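Long-range contacts in oxidoreductase, NAD-binding/iron-sulfur cluster-binding protein (Nitratireductor pacificus pht-3B, PDB 6ZXU), which probably acts as a catabolic reductive dehalogenase, carrying cobalamin and two [4Fe-4S] clusters to remove halogen from organic substrates: residues M426-M435 / Q448-I459; L506-S514 / M592-E600. All coordinates share one frame; numbering follows the deposited sequence.

Contact 1. Residues M426-M435 / Q448-I459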
loop_
_atom_site.group_PDB
_atom_site.type_symbol
_atom_site.label_atom_id
_atom_site.label_comp_id
_atom_site.label_asym_id
_atom_site.label_seq_id
_atom_site.Cartn_x
_atom_site.Cartn_y
_atom_site.Cartn_z
ATOM N N MET A 426 2.157 3.265 -9.818
ATOM C CA MET A 426 2.505 2.057 -9.050
ATOM C C MET A 426 1.414 1.717 -8.084
ATOM O O MET A 426 0.757 2.588 -7.561
ATOM C CB MET A 426 3.792 2.236 -8.351
ATOM C CG MET A 426 4.885 2.334 -9.360
ATOM S SD MET A 426 6.498 2.792 -8.745
ATOM C CE MET A 426 6.128 4.485 -8.215
ATOM N N LEU A 427 1.143 0.430 -7.955
ATOM C CA LEU A 427 0.143 -0.091 -7.024
ATOM C C LEU A 427 0.859 -0.782 -5.851
ATOM O O LEU A 427 1.785 -1.539 -6.062
ATOM C CB LEU A 427 -0.794 -1.002 -7.688
ATOM C CG LEU A 427 -1.619 -0.585 -8.896
ATOM C CD1 LEU A 427 -2.567 -1.781 -9.265
ATOM C CD2 LEU A 427 -2.446 0.639 -8.617
ATOM N N ILE A 428 0.389 -0.504 -4.670
ATOM C CA ILE A 428 0.811 -1.137 -3.413
ATOM C C ILE A 428 -0.395 -1.912 -2.881
ATOM O O ILE A 428 -1.448 -1.319 -2.662
ATOM C CB ILE A 428 1.281 -0.094 -2.399
ATOM C CG1 ILE A 428 2.344 0.846 -2.968
ATOM C CG2 ILE A 428 1.779 -0.792 -1.147
ATOM C CD1 ILE A 428 3.616 0.093 -3.311
ATOM N N ASP A 429 -0.203 -3.192 -2.675
ATOM C CA ASP A 429 -1.208 -4.110 -2.150
ATOM C C ASP A 429 -1.507 -3.686 -0.702
ATOM O O ASP A 429 -0.603 -3.531 0.111
ATOM C CB ASP A 429 -0.729 -5.561 -2.231
ATOM C CG ASP A 429 -1.794 -6.562 -1.873
ATOM O OD1 ASP A 429 -2.803 -6.194 -1.161
ATOM O OD2 ASP A 429 -1.595 -7.755 -2.218
ATOM N N GLN A 430 -2.772 -3.423 -0.401
ATOM C CA GLN A 430 -3.158 -3.048 0.956
ATOM C C GLN A 430 -3.029 -4.186 2.016
ATOM O O GLN A 430 -2.943 -3.857 3.215
ATOM C CB GLN A 430 -4.549 -2.503 1.038
ATOM C CG GLN A 430 -4.635 -1.067 0.538
ATOM C CD GLN A 430 -5.825 -0.295 1.140
ATOM O OE1 GLN A 430 -6.124 -0.396 2.317
ATOM N NE2 GLN A 430 -6.489 0.492 0.280
ATOM N N GLY A 431 -3.013 -5.420 1.566
ATOM C CA GLY A 431 -2.752 -6.549 2.437
ATOM C C GLY A 431 -3.950 -7.472 2.612
ATOM O O GLY A 431 -4.822 -7.158 3.421
ATOM N N TYR A 432 -3.920 -8.637 1.970
ATOM C CA TYR A 432 -4.995 -9.582 2.055
ATOM C C TYR A 432 -5.251 -10.101 3.483
ATOM O O TYR A 432 -6.399 -10.136 3.944
ATOM C CB TYR A 432 -4.803 -10.759 1.084
ATOM C CG TYR A 432 -5.924 -11.804 1.206
ATOM C CD1 TYR A 432 -7.169 -11.582 0.694
ATOM C CD2 TYR A 432 -5.733 -12.972 1.917
ATOM C CE1 TYR A 432 -8.150 -12.497 0.791
ATOM C CE2 TYR A 432 -6.744 -13.865 2.077
ATOM C CZ TYR A 432 -7.944 -13.648 1.474
ATOM O OH TYR A 432 -8.937 -14.585 1.647
ATOM N N GLU A 433 -4.180 -10.437 4.194
ATOM C CA GLU A 433 -4.347 -11.238 5.431
ATOM C C GLU A 433 -4.862 -10.350 6.573
ATOM O O GLU A 433 -5.752 -10.788 7.297
ATOM C CB GLU A 433 -3.056 -11.902 5.846
ATOM C CG GLU A 433 -2.795 -13.187 5.031
ATOM C CD GLU A 433 -2.254 -12.969 3.575
ATOM O OE1 GLU A 433 -2.161 -13.992 2.769
ATOM O OE2 GLU A 433 -1.950 -11.761 3.229
ATOM N N THR A 434 -4.442 -9.105 6.622
ATOM C CA THR A 434 -4.988 -8.195 7.591
ATOM C C THR A 434 -6.474 -7.906 7.301
ATOM O O THR A 434 -7.326 -7.937 8.183
ATOM C CB THR A 434 -4.201 -6.901 7.667
ATOM O OG1 THR A 434 -2.924 -7.172 8.219
ATOM C CG2 THR A 434 -4.873 -5.872 8.546
ATOM N N MET A 435 -6.818 -7.679 6.037
ATOM C CA MET A 435 -8.176 -7.393 5.702
ATOM C C MET A 435 -9.101 -8.561 6.000
ATOM O O MET A 435 -10.304 -8.343 6.254
ATOM C CB MET A 435 -8.282 -6.956 4.197
ATOM C CG MET A 435 -9.349 -5.949 3.912
ATOM S SD MET A 435 -9.209 -5.310 2.148
ATOM C CE MET A 435 -7.692 -4.329 2.226
ATOM N N GLN A 448 -4.385 0.426 7.267
ATOM C CA GLN A 448 -4.152 -0.254 6.002
ATOM C C GLN A 448 -3.980 0.724 4.865
ATOM O O GLN A 448 -3.069 0.589 4.031
ATOM C CB GLN A 448 -5.282 -1.242 5.676
ATOM C CG GLN A 448 -5.304 -2.495 6.566
ATOM C CD GLN A 448 -6.037 -3.686 5.918
ATOM O OE1 GLN A 448 -7.238 -3.879 6.146
ATOM N NE2 GLN A 448 -5.308 -4.473 5.070
ATOM N N SER A 449 -4.795 1.737 4.828
ATOM C CA SER A 449 -4.646 2.827 3.809
ATOM C C SER A 449 -3.321 3.550 3.942
ATOM O O SER A 449 -2.611 3.761 2.962
ATOM C CB SER A 449 -5.786 3.853 3.959
ATOM O OG SER A 449 -7.009 3.267 3.640
ATOM N N MET A 450 -2.959 3.905 5.165
ATOM C CA MET A 450 -1.770 4.751 5.393
ATOM C C MET A 450 -0.485 4.011 5.146
ATOM O O MET A 450 0.476 4.608 4.662
ATOM C CB MET A 450 -1.771 5.332 6.820
ATOM C CG MET A 450 -2.846 6.364 7.115
ATOM S SD MET A 450 -2.666 7.858 6.072
ATOM C CE MET A 450 -4.394 8.069 5.458
ATOM N N ARG A 451 -0.417 2.739 5.547
ATOM C CA ARG A 451 0.753 1.945 5.206
ATOM C C ARG A 451 1.030 1.998 3.701
ATOM O O ARG A 451 2.118 2.254 3.262
ATOM C CB ARG A 451 0.583 0.504 5.631
ATOM C CG ARG A 451 1.664 -0.421 5.053
ATOM C CD ARG A 451 1.355 -1.878 5.068
ATOM N NE ARG A 451 2.176 -2.633 4.137
ATOM C CZ ARG A 451 1.857 -2.791 2.842
ATOM N NH1 ARG A 451 0.690 -2.321 2.364
ATOM N NH2 ARG A 451 2.647 -3.452 2.032
ATOM N N ALA A 452 0.006 1.792 2.904
ATOM C CA ALA A 452 0.168 1.765 1.458
ATOM C C ALA A 452 0.540 3.160 0.937
ATOM O O ALA A 452 1.349 3.259 0.030
ATOM C CB ALA A 452 -1.109 1.205 0.821
ATOM N N TYR A 453 -0.091 4.185 1.470
ATOM C CA TYR A 453 0.219 5.593 1.142
ATOM C C TYR A 453 1.666 5.941 1.492
ATOM O O TYR A 453 2.398 6.475 0.654
ATOM C CB TYR A 453 -0.658 6.503 1.920
ATOM C CG TYR A 453 -2.039 6.651 1.352
ATOM C CD1 TYR A 453 -2.252 6.560 0.016
ATOM C CD2 TYR A 453 -3.082 6.995 2.150
ATOM C CE1 TYR A 453 -3.507 6.775 -0.503
ATOM C CE2 TYR A 453 -4.355 7.168 1.664
ATOM C CZ TYR A 453 -4.567 7.116 0.323
ATOM O OH TYR A 453 -5.857 7.380 -0.232
ATOM N N MET A 454 2.096 5.540 2.669
ATOM C CA MET A 454 3.428 5.781 3.102
ATOM C C MET A 454 4.461 5.039 2.286
ATOM O O MET A 454 5.449 5.639 1.808
ATOM C CB MET A 454 3.549 5.438 4.599
ATOM C CG MET A 454 4.924 5.650 5.261
ATOM S SD MET A 454 5.957 4.225 4.952
ATOM C CE MET A 454 4.946 2.748 5.539
ATOM N N ARG A 455 4.248 3.769 2.058
ATOM C CA ARG A 455 5.170 2.974 1.271
ATOM C C ARG A 455 5.271 3.464 -0.159
ATOM O O ARG A 455 6.398 3.567 -0.739
ATOM C CB ARG A 455 4.744 1.524 1.264
ATOM C CG ARG A 455 5.615 0.568 0.479
ATOM C CD ARG A 455 7.063 0.499 0.948
ATOM N NE ARG A 455 7.157 0.373 2.423
ATOM C CZ ARG A 455 6.854 -0.749 3.113
ATOM N NH1 ARG A 455 6.442 -1.842 2.473
ATOM N NH2 ARG A 455 6.951 -0.763 4.458
ATOM N N GLY A 456 4.130 3.770 -0.768
ATOM C CA GLY A 456 4.110 4.349 -2.125
ATOM C C GLY A 456 4.895 5.682 -2.244
ATOM O O GLY A 456 5.661 5.836 -3.153
ATOM N N ALA A 457 4.630 6.586 -1.339
ATOM C CA ALA A 457 5.239 7.898 -1.301
ATOM C C ALA A 457 6.723 7.794 -1.195
ATOM O O ALA A 457 7.459 8.520 -1.885
ATOM C CB ALA A 457 4.692 8.763 -0.201
ATOM N N GLU A 458 7.215 6.870 -0.393
ATOM C CA GLU A 458 8.648 6.576 -0.329
ATOM C C GLU A 458 9.245 6.113 -1.620
ATOM O O GLU A 458 10.277 6.611 -2.088
ATOM C CB GLU A 458 8.895 5.550 0.787
ATOM C CG GLU A 458 10.300 4.971 0.879
ATOM C CD GLU A 458 10.297 3.796 1.896
ATOM O OE1 GLU A 458 9.770 3.985 2.988
ATOM O OE2 GLU A 458 10.838 2.720 1.672
ATOM N N ILE A 459 8.604 5.120 -2.253
ATOM C CA ILE A 459 9.091 4.539 -3.489
ATOM C C ILE A 459 9.086 5.557 -4.631
ATOM O O ILE A 459 10.083 5.725 -5.349
ATOM C CB ILE A 459 8.248 3.267 -3.890
ATOM C CG1 ILE A 459 8.533 2.142 -2.851
ATOM C CG2 ILE A 459 8.512 2.868 -5.354
ATOM C CD1 ILE A 459 7.521 1.035 -2.954
HETATM O O HOH W 1 -1.627 -1.648 3.765
HETATM O O HOH W 2 -8.249 0.622 3.798
#
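I428, on strand 422-429, lies against A452 and G456 of helix 445-469, the helix packed on this four-stranded antiparallel sheet; the axes of strand 426-429 and helix 448-459 approach to 8.4 Å, their directions 141° apart. From CB outward the isoleucine meets helix atoms at every step. CB stands beside the carbonyl O of A452, and CG1 rests against both that oxygen and G456 CA, each 4.0 Å from it, glycine offering bare backbone here. CG2, placed anti to the backbone N with CG1 at chi1 -53°, touches the A452 methyl and lies obliquely against R451 NH1. CD1 finally reaches CD1 of I459 tip to tip, and M426 SD touches CG2 of I459. A branched, wholly apolar side chain suits such a groove.

Polar groups take over where the strand ends. The long, extended R451 delivers NH1 to D429 O at 2.9 Å, in the carbonyl plane, while its NH2 pairs with D118. Q448 holds the turn into helix 432-437: T434 CG2 slides past its amide, and NE2 gives a hydrogen bond to Q430 O at 3.1 Å, approaching from above the carbonyl plane, and a weak one to G431 O. With phi 113°, G431 occupies a conformation that calls for glycine. Q430 and S449 both touch cobalamin, and one water joins Q430 OE1 to S449 OG. A second water donates to Q430 O and to Q448 O, and accepts from R451 NH1 at 2.8 Å.

Contact 2. Residues L506-S514 / M592-E600. With NA (sodium ion), chain G; SF4 (iron/sulfur cluster), chain D.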
loop_
_atom_site.group_PDB
_atom_site.type_symbol
_atom_site.label_atom_id
_atom_site.label_comp_id
_atom_site.label_asym_id
_atom_site.label_seq_id
_atom_site.Cartn_x
_atom_site.Cartn_y
_atom_site.Cartn_z
ATOM N N LEU A 506 -10.033 -1.942 -10.482
ATOM C CA LEU A 506 -9.830 -3.280 -10.056
ATOM C C LEU A 506 -8.799 -3.988 -10.963
ATOM O O LEU A 506 -8.875 -3.971 -12.169
ATOM C CB LEU A 506 -11.181 -4.006 -10.037
ATOM C CG LEU A 506 -11.339 -5.364 -9.374
ATOM C CD1 LEU A 506 -12.740 -5.534 -8.954
ATOM C CD2 LEU A 506 -10.903 -6.536 -10.263
ATOM N N ASN A 507 -7.815 -4.606 -10.325
ATOM C CA ASN A 507 -6.695 -5.299 -10.949
ATOM C C ASN A 507 -6.995 -6.796 -10.987
ATOM O O ASN A 507 -7.601 -7.339 -10.071
ATOM C CB ASN A 507 -5.398 -5.034 -10.115
ATOM C CG ASN A 507 -4.221 -5.808 -10.584
ATOM O OD1 ASN A 507 -3.998 -6.936 -10.226
ATOM N ND2 ASN A 507 -3.442 -5.188 -11.470
ATOM N N PRO A 508 -6.610 -7.510 -12.070
ATOM C CA PRO A 508 -7.023 -8.899 -12.158
ATOM C C PRO A 508 -6.328 -9.851 -11.163
ATOM O O PRO A 508 -6.785 -10.983 -10.966
ATOM C CB PRO A 508 -6.730 -9.249 -13.612
ATOM C CG PRO A 508 -5.719 -8.262 -14.037
ATOM C CD PRO A 508 -6.017 -7.003 -13.301
ATOM N N PHE A 509 -5.275 -9.423 -10.498
ATOM C CA PHE A 509 -4.552 -10.305 -9.583
ATOM C C PHE A 509 -4.779 -9.901 -8.118
ATOM O O PHE A 509 -4.823 -10.794 -7.293
ATOM C CB PHE A 509 -3.049 -10.319 -9.896
ATOM C CG PHE A 509 -2.751 -10.840 -11.271
ATOM C CD1 PHE A 509 -2.837 -12.177 -11.524
ATOM C CD2 PHE A 509 -2.528 -9.989 -12.333
ATOM C CE1 PHE A 509 -2.638 -12.668 -12.800
ATOM C CE2 PHE A 509 -2.268 -10.462 -13.611
ATOM C CZ PHE A 509 -2.346 -11.785 -13.872
ATOM N N ILE A 510 -4.819 -8.622 -7.766
ATOM C CA ILE A 510 -5.004 -8.188 -6.337
ATOM C C ILE A 510 -6.381 -7.560 -6.153
ATOM O O ILE A 510 -6.665 -7.023 -5.094
ATOM C CB ILE A 510 -3.878 -7.296 -5.831
ATOM C CG1 ILE A 510 -3.848 -5.951 -6.519
ATOM C CG2 ILE A 510 -2.548 -7.988 -5.965
ATOM C CD1 ILE A 510 -2.955 -4.971 -5.807
ATOM N N GLY A 511 -7.255 -7.667 -7.185
ATOM C CA GLY A 511 -8.571 -7.141 -7.038
ATOM C C GLY A 511 -8.572 -5.668 -6.782
ATOM O O GLY A 511 -7.766 -4.914 -7.337
ATOM N N PRO A 512 -9.479 -5.198 -5.930
ATOM C CA PRO A 512 -9.545 -3.771 -5.646
ATOM C C PRO A 512 -8.711 -3.376 -4.390
ATOM O O PRO A 512 -8.841 -2.266 -3.908
ATOM C CB PRO A 512 -11.014 -3.542 -5.329
ATOM C CG PRO A 512 -11.410 -4.806 -4.679
ATOM C CD PRO A 512 -10.591 -5.928 -5.327
ATOM N N ARG A 513 -7.753 -4.237 -4.016
ATOM C CA ARG A 513 -7.011 -4.172 -2.762
ATOM C C ARG A 513 -5.717 -3.372 -2.896
ATOM O O ARG A 513 -4.665 -3.851 -2.650
ATOM C CB ARG A 513 -6.744 -5.601 -2.312
ATOM C CG ARG A 513 -6.474 -5.767 -0.891
ATOM C CD ARG A 513 -6.142 -7.186 -0.559
ATOM N NE ARG A 513 -5.086 -7.692 -1.395
ATOM C CZ ARG A 513 -5.150 -8.703 -2.209
ATOM N NH1 ARG A 513 -6.229 -9.427 -2.307
ATOM N NH2 ARG A 513 -4.079 -9.068 -2.889
ATOM N N SER A 514 -5.782 -2.155 -3.313
ATOM C CA SER A 514 -4.561 -1.414 -3.662
ATOM C C SER A 514 -4.678 0.060 -3.364
ATOM O O SER A 514 -5.829 0.575 -3.147
ATOM C CB SER A 514 -4.294 -1.533 -5.159
ATOM O OG SER A 514 -5.170 -0.687 -5.804
ATOM N N MET A 592 -13.521 -2.910 -0.632
ATOM C CA MET A 592 -12.342 -3.650 -1.102
ATOM C C MET A 592 -12.280 -5.074 -0.523
ATOM O O MET A 592 -11.884 -6.013 -1.209
ATOM C CB MET A 592 -11.041 -2.954 -0.714
ATOM C CG MET A 592 -10.803 -1.638 -1.388
ATOM S SD MET A 592 -9.182 -1.021 -0.813
ATOM C CE MET A 592 -9.707 -0.401 0.688
ATOM N N LYS A 593 -12.738 -5.240 0.692
ATOM C CA LYS A 593 -12.729 -6.535 1.349
ATOM C C LYS A 593 -13.741 -7.477 0.747
ATOM O O LYS A 593 -13.459 -8.677 0.620
ATOM C CB LYS A 593 -12.997 -6.318 2.873
ATOM C CG LYS A 593 -13.068 -7.637 3.691
ATOM C CD LYS A 593 -13.603 -7.334 5.084
ATOM C CE LYS A 593 -14.069 -8.647 5.789
ATOM N NZ LYS A 593 -12.976 -9.584 6.121
ATOM N N MET A 594 -14.959 -6.995 0.456
ATOM C CA MET A 594 -16.038 -7.885 0.114
ATOM C C MET A 594 -16.004 -8.395 -1.346
ATOM O O MET A 594 -16.654 -9.392 -1.713
ATOM C CB MET A 594 -17.373 -7.215 0.472
ATOM C CG MET A 594 -17.555 -6.915 1.951
ATOM S SD MET A 594 -17.631 -8.405 2.954
ATOM C CE MET A 594 -16.115 -8.343 3.458
ATOM N N CYS A 595 -15.218 -7.766 -2.175
ATOM C CA CYS A 595 -15.145 -8.106 -3.557
ATOM C C CYS A 595 -14.676 -9.550 -3.798
ATOM O O CYS A 595 -13.673 -9.936 -3.272
ATOM C CB CYS A 595 -14.260 -7.082 -4.310
ATOM S SG CYS A 595 -14.282 -7.297 -6.101
ATOM N N PRO A 596 -15.375 -10.315 -4.664
ATOM C CA PRO A 596 -14.889 -11.648 -5.004
ATOM C C PRO A 596 -13.464 -11.699 -5.530
ATOM O O PRO A 596 -12.768 -12.691 -5.303
ATOM C CB PRO A 596 -15.857 -12.130 -6.086
ATOM C CG PRO A 596 -17.081 -11.370 -5.812
ATOM C CD PRO A 596 -16.632 -10.017 -5.346
ATOM N N TRP A 597 -13.001 -10.673 -6.190
ATOM C CA TRP A 597 -11.622 -10.608 -6.702
ATOM C C TRP A 597 -10.564 -10.382 -5.627
ATOM O O TRP A 597 -9.367 -10.486 -5.912
ATOM C CB TRP A 597 -11.483 -9.527 -7.752
ATOM C CG TRP A 597 -12.288 -9.793 -9.018
ATOM C CD1 TRP A 597 -13.564 -9.480 -9.209
ATOM C CD2 TRP A 597 -11.806 -10.361 -10.246
ATOM N NE1 TRP A 597 -13.943 -9.791 -10.486
ATOM C CE2 TRP A 597 -12.898 -10.372 -11.147
ATOM C CE3 TRP A 597 -10.558 -10.830 -10.701
ATOM C CZ2 TRP A 597 -12.782 -10.791 -12.437
ATOM C CZ3 TRP A 597 -10.457 -11.287 -11.988
ATOM C CH2 TRP A 597 -11.576 -11.302 -12.835
ATOM N N ASN A 598 -10.991 -10.058 -4.423
ATOM C CA ASN A 598 -10.113 -10.008 -3.299
ATOM C C ASN A 598 -9.932 -11.420 -2.781
ATOM O O ASN A 598 -10.800 -11.935 -2.073
ATOM C CB ASN A 598 -10.662 -9.006 -2.234
ATOM C CG ASN A 598 -9.810 -9.021 -0.918
ATOM O OD1 ASN A 598 -8.591 -9.122 -0.939
ATOM N ND2 ASN A 598 -10.495 -9.102 0.210
ATOM N N ARG A 599 -8.836 -12.064 -3.130
ATOM C CA ARG A 599 -8.605 -13.466 -2.810
ATOM C C ARG A 599 -7.217 -13.724 -2.342
ATOM O O ARG A 599 -6.311 -12.953 -2.619
ATOM C CB ARG A 599 -8.680 -14.330 -4.062
ATOM C CG ARG A 599 -9.953 -14.243 -4.766
ATOM C CD ARG A 599 -10.058 -15.372 -5.752
ATOM N NE ARG A 599 -11.451 -15.487 -6.144
ATOM C CZ ARG A 599 -11.921 -14.912 -7.232
ATOM N NH1 ARG A 599 -11.115 -14.218 -7.997
ATOM N NH2 ARG A 599 -13.219 -15.053 -7.539
ATOM N N GLU A 600 -7.046 -14.893 -1.681
ATOM C CA GLU A 600 -5.746 -15.328 -1.251
ATOM C C GLU A 600 -4.840 -15.659 -2.460
ATOM O O GLU A 600 -5.306 -16.123 -3.499
ATOM C CB GLU A 600 -5.859 -16.548 -0.272
ATOM C CG GLU A 600 -4.593 -16.675 0.601
ATOM C CD GLU A 600 -4.563 -17.916 1.521
ATOM O OE1 GLU A 600 -5.620 -18.513 1.773
ATOM O OE2 GLU A 600 -3.462 -18.293 1.982
HETATM NA NA NA G . -13.231 -12.199 -1.391
HETATM FE FE1 SF4 D . -18.357 -4.938 -6.830
HETATM FE FE2 SF4 D . -18.647 -7.626 -7.579
HETATM FE FE3 SF4 D . -16.175 -6.639 -7.100
HETATM FE FE4 SF4 D . -17.487 -5.766 -9.327
HETATM S S1 SF4 D . -16.818 -7.876 -8.790
HETATM S S2 SF4 D . -16.416 -4.525 -7.876
HETATM S S3 SF4 D . -19.560 -5.766 -8.460
HETATM S S4 SF4 D . -17.928 -6.835 -5.700
HETATM O O HOH W 3 -6.607 -10.948 -4.701
HETATM O O HOH W 4 -13.082 -11.547 0.990
HETATM O O HOH W 5 -15.494 -12.003 -1.290
HETATM O O HOH W 6 -13.252 -14.054 -2.779
#
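C595 SG binds FE3 of a [4Fe-4S] cluster at 2.2 Å, and CD1 of L506 lies 3.7 Å from that same sulfur. The other leucine branch, CD2, sits over one face of the W597 indole, a CH-pi contact 4.0 Å from the centroid of the five-membered ring, while cluster sulfur S1 lies at the indole's edge. P512 presses its CG against C595 CB, a rigid apolar wall beside the thiolate, and M592 CG rests on P512 O. At G511 a side chain would run into W597 O.

One step out, the type I turn from C595 to N598 points the carbonyl oxygens of C595 and N598 at a sodium ion, which three waters also bind. N598 is gripped at both ends of its amide: ND2 donates to K593 O, and OD1 accepts from R513 NH1 at 2.7 Å, nearly straight at 168° and in the plane of both groups. R513 bends at chi3 (53°) to make this reach, with I510 O over one face of its guanidinium and NE paired with D429. A leucine here would probably leave N598 OD1 and the D429 carboxylate without their charged mate, and the amide less firmly oriented. C595 joins C539, C542 and C545 at the cluster, and a cluster cysteine followed directly by proline is the familiar ending of a ferredoxin-type [4Fe-4S] cysteine motif.

The contacts follow one another along the chain, contact 1 closing before contact 2 opens, and their centres lie 14 Å apart. Strand 422-429, used by contact 1, pairs antiparallel with strand 514-521, which begins at the end of the 506-514 loop, so the sheet joins contact 1 to the end of the first segment of contact 2. They also touch directly: a salt bridge ties the two, M435 O probably accepts from K593 NZ, and Q430 packs on M592. Contact 1 sits at the centre of the chain and contact 2 lies farther out, by the [4Fe-4S] cluster bound through C595. Both supply residues to the cobalamin pocket, an arrangement consistent with electron transfer between cluster and cofactor.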